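Local structure of outer membrane protein assembly factor BamA (Haemophilus ducreyi, 4K3C) at residues 374-379 / 388-393; 429-434 / 462-467. The protein probably serves, as part of the Bam complex, in the assembly and insertion of beta-barrel proteins into the outer membrane. All blocks are in the same frame, centred on the assembly; numbering follows the deposited sequence.

Interaction 1 of 2, residues 374-379 / 388-393; sequences AYTNSF and QLYSAG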
loop_
_atom_site.group_PDB
_atom_site.type_symbol
_atom_site.label_atom_id
_atom_site.label_comp_id
_atom_site.label_asym_id
_atom_site.label_seq_id
_atom_site.Cartn_x
_atom_site.Cartn_y
_atom_site.Cartn_z
ATOM N N ALA A 374 -8.464 -13.641 11.099
ATOM C CA ALA A 374 -9.705 -13.044 10.606
ATOM C C ALA A 374 -10.880 -13.552 11.406
ATOM O O ALA A 374 -11.038 -14.753 11.590
ATOM C CB ALA A 374 -9.912 -13.389 9.167
ATOM N N TYR A 375 -11.729 -12.646 11.856
ATOM C CA TYR A 375 -12.847 -13.050 12.677
ATOM C C TYR A 375 -14.070 -12.180 12.452
ATOM O O TYR A 375 -13.992 -10.954 12.478
ATOM C CB TYR A 375 -12.455 -13.010 14.144
ATOM C CG TYR A 375 -13.609 -13.250 15.063
ATOM C CD1 TYR A 375 -14.283 -14.454 15.056
ATOM C CD2 TYR A 375 -14.031 -12.272 15.935
ATOM C CE1 TYR A 375 -15.351 -14.685 15.909
ATOM C CE2 TYR A 375 -15.098 -12.481 16.790
ATOM C CZ TYR A 375 -15.749 -13.692 16.777
ATOM O OH TYR A 375 -16.804 -13.897 17.629
ATOM N N THR A 376 -15.205 -12.833 12.235
ATOM C CA THR A 376 -16.473 -12.146 12.103
ATOM C C THR A 376 -17.412 -12.680 13.150
ATOM O O THR A 376 -17.443 -13.875 13.406
ATOM C CB THR A 376 -17.151 -12.422 10.724
ATOM O OG1 THR A 376 -16.196 -12.287 9.670
ATOM C CG2 THR A 376 -18.306 -11.448 10.467
ATOM N N ASN A 377 -18.185 -11.792 13.752
ATOM C CA ASN A 377 -19.444 -12.214 14.349
ATOM C C ASN A 377 -20.564 -11.201 14.182
ATOM O O ASN A 377 -20.362 -10.091 13.665
ATOM C CB ASN A 377 -19.314 -12.642 15.810
ATOM C CG ASN A 377 -20.158 -13.872 16.120
ATOM O OD1 ASN A 377 -21.346 -13.774 16.442
ATOM N ND2 ASN A 377 -19.551 -15.041 15.992
ATOM N N SER A 378 -21.743 -11.615 14.629
ATOM C CA SER A 378 -22.957 -10.862 14.425
ATOM C C SER A 378 -23.609 -10.605 15.771
ATOM O O SER A 378 -23.081 -11.008 16.793
ATOM C CB SER A 378 -23.899 -11.649 13.514
ATOM O OG SER A 378 -24.069 -12.977 13.987
ATOM N N PHE A 379 -24.756 -9.939 15.762
ATOM C CA PHE A 379 -25.430 -9.546 16.981
ATOM C C PHE A 379 -26.842 -9.113 16.620
ATOM O O PHE A 379 -27.198 -9.080 15.448
ATOM C CB PHE A 379 -24.672 -8.410 17.675
ATOM C CG PHE A 379 -24.390 -7.229 16.789
ATOM C CD1 PHE A 379 -23.248 -7.181 16.013
ATOM C CD2 PHE A 379 -25.274 -6.157 16.736
ATOM C CE1 PHE A 379 -23.001 -6.090 15.203
ATOM C CE2 PHE A 379 -25.038 -5.060 15.923
ATOM C CZ PHE A 379 -23.908 -5.024 15.159
ATOM N N GLN A 388 -20.283 -13.531 3.353
ATOM C CA GLN A 388 -19.288 -12.686 3.989
ATOM C C GLN A 388 -18.365 -13.576 4.816
ATOM O O GLN A 388 -17.652 -13.100 5.696
ATOM C CB GLN A 388 -19.994 -11.694 4.911
ATOM C CG GLN A 388 -19.308 -10.364 5.050
ATOM C CD GLN A 388 -19.613 -9.436 3.893
ATOM O OE1 GLN A 388 -20.350 -9.792 2.977
ATOM N NE2 GLN A 388 -19.049 -8.234 3.933
ATOM N N LEU A 389 -18.394 -14.876 4.540
ATOM C CA LEU A 389 -17.607 -15.845 5.304
ATOM C C LEU A 389 -16.182 -16.111 4.760
ATOM O O LEU A 389 -15.867 -15.792 3.626
ATOM C CB LEU A 389 -18.375 -17.162 5.422
ATOM C CG LEU A 389 -19.549 -17.208 6.395
ATOM C CD1 LEU A 389 -20.108 -18.588 6.406
ATOM C CD2 LEU A 389 -19.063 -16.846 7.749
ATOM N N TYR A 390 -15.322 -16.697 5.584
ATOM C CA TYR A 390 -13.940 -16.941 5.183
ATOM C C TYR A 390 -13.673 -18.366 4.720
ATOM O O TYR A 390 -14.355 -19.314 5.089
ATOM C CB TYR A 390 -12.985 -16.640 6.323
ATOM C CG TYR A 390 -13.160 -15.284 6.957
ATOM C CD1 TYR A 390 -12.966 -14.124 6.226
ATOM C CD2 TYR A 390 -13.480 -15.164 8.303
ATOM C CE1 TYR A 390 -13.098 -12.895 6.801
ATOM C CE2 TYR A 390 -13.620 -13.917 8.891
ATOM C CZ TYR A 390 -13.426 -12.786 8.128
ATOM O OH TYR A 390 -13.559 -11.540 8.700
ATOM N N SER A 391 -12.648 -18.499 3.901
ATOM C CA SER A 391 -12.179 -19.785 3.459
ATOM C C SER A 391 -10.684 -19.604 3.204
ATOM O O SER A 391 -10.213 -18.477 3.020
ATOM C CB SER A 391 -12.916 -20.234 2.199
ATOM O OG SER A 391 -12.515 -19.484 1.060
ATOM N N ALA A 392 -9.935 -20.704 3.225
ATOM C CA ALA A 392 -8.498 -20.643 3.013
ATOM C C ALA A 392 -8.115 -21.646 1.949
ATOM O O ALA A 392 -8.943 -22.445 1.525
ATOM C CB ALA A 392 -7.753 -20.916 4.312
ATOM N N GLY A 393 -6.856 -21.606 1.530
ATOM C CA GLY A 393 -6.374 -22.411 0.426
ATOM C C GLY A 393 -5.764 -21.506 -0.628
ATOM O O GLY A 393 -6.048 -20.305 -0.660
#
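The ring of Tyr390 takes the methyl of Ala374 over one face, set toward the rim, while Tyr375 C lies at its edge, in the ring plane. The ring of Tyr375, carried on the other side of the strand, has Asn377 N over one face. The contact joins strand 366-378 of the Omp85 barrel to the long loop that follows it, loop 6 of the BamA barrel, which folds back against the inner wall. Ala374 CB stands 3.8 Å from the Tyr390 ring centroid and 15° off its normal, a CH-pi contact. Tyr390 CG is anti to its own carbonyl carbon (chi1 -52°), and the bond from CA to CB points toward the strand. Met431 on the neighbouring strand 430-440 and Gln348 on strand 346-358 also touch Tyr390, bringing three staves of the wall to one loop side chain. Beyond the ring, Thr376 and Tyr390 cross obliquely. Thr376 OG1 is hydrogen-bonded to Gln348 NE2, and Gln388 NE2 makes a weak bond to Gln348 OE1. Thr376 OG1 lies 2.9 Å from Tyr390 OH, oblique to the ring.

Interaction 2 of 2, residues 429-434 / 462-467; sequences NAMVNA and ATVWNT
Ala430 CB sits over the centre of the six-membered ring of Trp465, 3.4 Å from its centroid and 11° off the ring normal, a CH-pi contact. Trp465 CG lies between its backbone N and carbonyl carbon (chi1 74°); the indole comes nearer to the neighbouring strand. Val432 runs beside it, pointing the same way, with Val432 CG2 at the ring edge, 3.9 Å from Trp465 CH2. On the opposite face of the strand pair, Met431 SD meets Val464 CG2 at 3.8 Å, and Ala392 of the preceding loop touches both side chains. Ala430 with Trp465 and Val432 with Thr463 form antiparallel hydrogen-bonded pairs; Trp465 N to Ala430 O is the straighter bond of its pair, the return from Ala430 N being weak. Thr463 OG1 finds its partner in Tyr485 O. At the polar edge, Asn429 OD1 receives Thr467 N on an in-plane lone pair at 2.9 Å. Asn429 ND2 gives a bond in its amide plane to Thr467 OG1 (2.8 Å), so two bonds fix the amide's rotation where strand 430-440 begins and 453-465 ends. Neighbouring antiparallel strands, here with Ala430, Val432 and Trp465 facing away from the loop, are characteristic of an outer-membrane beta-barrel such as the Omp85 domain.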
loop_
_atom_site.group_PDB
_atom_site.type_symbol
_atom_site.label_atom_id
_atom_site.label_comp_id
_atom_site.label_asym_id
_atom_site.label_seq_id
_atom_site.Cartn_x
_atom_site.Cartn_y
_atom_site.Cartn_z
ATOM N N ASN A 429 -16.491 -18.315 10.061
ATOM C CA ASN A 429 -16.335 -16.963 10.597
ATOM C C ASN A 429 -15.037 -16.728 11.371
ATOM O O ASN A 429 -14.887 -15.709 12.069
ATOM C CB ASN A 429 -17.531 -16.564 11.464
ATOM C CG ASN A 429 -17.600 -17.358 12.749
ATOM O OD1 ASN A 429 -17.333 -18.562 12.766
ATOM N ND2 ASN A 429 -17.958 -16.692 13.834
ATOM N N ALA A 430 -14.102 -17.667 11.242
ATOM C CA ALA A 430 -12.810 -17.578 11.928
ATOM C C ALA A 430 -11.741 -18.272 11.117
ATOM O O ALA A 430 -11.866 -19.442 10.778
ATOM C CB ALA A 430 -12.883 -18.169 13.287
ATOM N N MET A 431 -10.693 -17.529 10.800
ATOM C CA MET A 431 -9.623 -18.022 9.966
ATOM C C MET A 431 -8.312 -17.656 10.662
ATOM O O MET A 431 -8.189 -16.569 11.224
ATOM C CB MET A 431 -9.713 -17.395 8.565
ATOM C CG MET A 431 -8.556 -17.728 7.655
ATOM S SD MET A 431 -8.917 -17.694 5.891
ATOM C CE MET A 431 -9.066 -15.947 5.631
ATOM N N VAL A 432 -7.367 -18.586 10.696
ATOM C CA VAL A 432 -6.005 -18.252 11.040
ATOM C C VAL A 432 -5.134 -18.957 10.015
ATOM O O VAL A 432 -5.419 -20.084 9.595
ATOM C CB VAL A 432 -5.604 -18.660 12.496
ATOM C CG1 VAL A 432 -4.216 -18.150 12.826
ATOM C CG2 VAL A 432 -6.580 -18.113 13.521
ATOM N N ASN A 433 -4.091 -18.273 9.579
ATOM C CA ASN A 433 -3.129 -18.883 8.694
ATOM C C ASN A 433 -1.766 -18.376 9.108
ATOM O O ASN A 433 -1.658 -17.317 9.730
ATOM C CB ASN A 433 -3.411 -18.503 7.246
ATOM C CG ASN A 433 -3.172 -17.018 6.971
ATOM O OD1 ASN A 433 -3.652 -16.156 7.696
ATOM N ND2 ASN A 433 -2.411 -16.724 5.928
ATOM N N ALA A 434 -0.725 -19.136 8.798
ATOM C CA ALA A 434 0.621 -18.638 9.005
ATOM C C ALA A 434 1.533 -19.351 8.054
ATOM O O ALA A 434 1.129 -20.320 7.403
ATOM C CB ALA A 434 1.059 -18.846 10.400
ATOM N N ALA A 462 -2.977 -23.359 7.775
ATOM C CA ALA A 462 -4.205 -22.568 7.820
ATOM C C ALA A 462 -5.343 -23.356 8.471
ATOM O O ALA A 462 -5.293 -24.588 8.556
ATOM C CB ALA A 462 -4.598 -22.145 6.426
ATOM N N THR A 463 -6.361 -22.640 8.937
ATOM C CA THR A 463 -7.478 -23.264 9.632
ATOM C C THR A 463 -8.710 -22.361 9.564
ATOM O O THR A 463 -8.667 -21.214 9.984
ATOM C CB THR A 463 -7.115 -23.600 11.118
ATOM O OG1 THR A 463 -8.302 -23.896 11.865
ATOM C CG2 THR A 463 -6.436 -22.429 11.763
ATOM N N VAL A 464 -9.805 -22.882 9.023
ATOM C CA VAL A 464 -11.058 -22.136 8.970
ATOM C C VAL A 464 -12.195 -22.872 9.661
ATOM O O VAL A 464 -12.592 -23.963 9.261
ATOM C CB VAL A 464 -11.513 -21.853 7.523
ATOM C CG1 VAL A 464 -12.829 -21.100 7.549
ATOM C CG2 VAL A 464 -10.466 -21.066 6.767
ATOM N N TRP A 465 -12.750 -22.252 10.680
ATOM C CA TRP A 465 -13.815 -22.886 11.426
ATOM C C TRP A 465 -15.008 -21.980 11.676
ATOM O O TRP A 465 -14.933 -20.772 11.466
ATOM C CB TRP A 465 -13.282 -23.434 12.751
ATOM C CG TRP A 465 -12.958 -22.426 13.862
ATOM C CD1 TRP A 465 -13.698 -22.186 14.973
ATOM C CD2 TRP A 465 -11.794 -21.595 13.973
ATOM N NE1 TRP A 465 -13.082 -21.260 15.763
ATOM C CE2 TRP A 465 -11.904 -20.885 15.174
ATOM C CE3 TRP A 465 -10.675 -21.380 13.165
ATOM C CZ2 TRP A 465 -10.944 -19.975 15.599
ATOM C CZ3 TRP A 465 -9.724 -20.468 13.585
ATOM C CH2 TRP A 465 -9.865 -19.780 14.796
ATOM N N ASN A 466 -16.090 -22.598 12.145
ATOM C CA ASN A 466 -17.345 -21.953 12.474
ATOM C C ASN A 466 -17.513 -21.982 13.982
ATOM O O ASN A 466 -17.857 -23.025 14.549
ATOM C CB ASN A 466 -18.474 -22.762 11.825
ATOM C CG ASN A 466 -19.877 -22.248 12.162
ATOM O OD1 ASN A 466 -20.086 -21.487 13.119
ATOM N ND2 ASN A 466 -20.862 -22.692 11.365
ATOM N N THR A 467 -17.312 -20.837 14.629
ATOM C CA THR A 467 -17.527 -20.719 16.073
ATOM C C THR A 467 -18.920 -21.122 16.552
ATOM O O THR A 467 -19.081 -21.525 17.701
ATOM C CB THR A 467 -17.289 -19.297 16.569
ATOM O OG1 THR A 467 -18.269 -18.428 15.982
ATOM C CG2 THR A 467 -15.894 -18.830 16.194
#

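Strands 366-378 and 430-440 are neighbours in the barrel wall, and the long loop between them supplies 388-393, so interactions 1 and 2, centred about 8 Å apart, form one patch of the wall. Interaction 1 lays the loop against the inner face; interaction 2 adds the next strand, 453-465. Backbone joins them where Met431 N lies 2.9 Å from Ala374 O, a probable hydrogen bond. Asn429 ND2, also 2.9 Å from Thr376 O in a probable hydrogen bond, is shared between Thr467 and strand 366-378. Met431 is common ground, its side chain also meeting Ala374 of interaction 1, while Met431 SD packs beside Ser391 O.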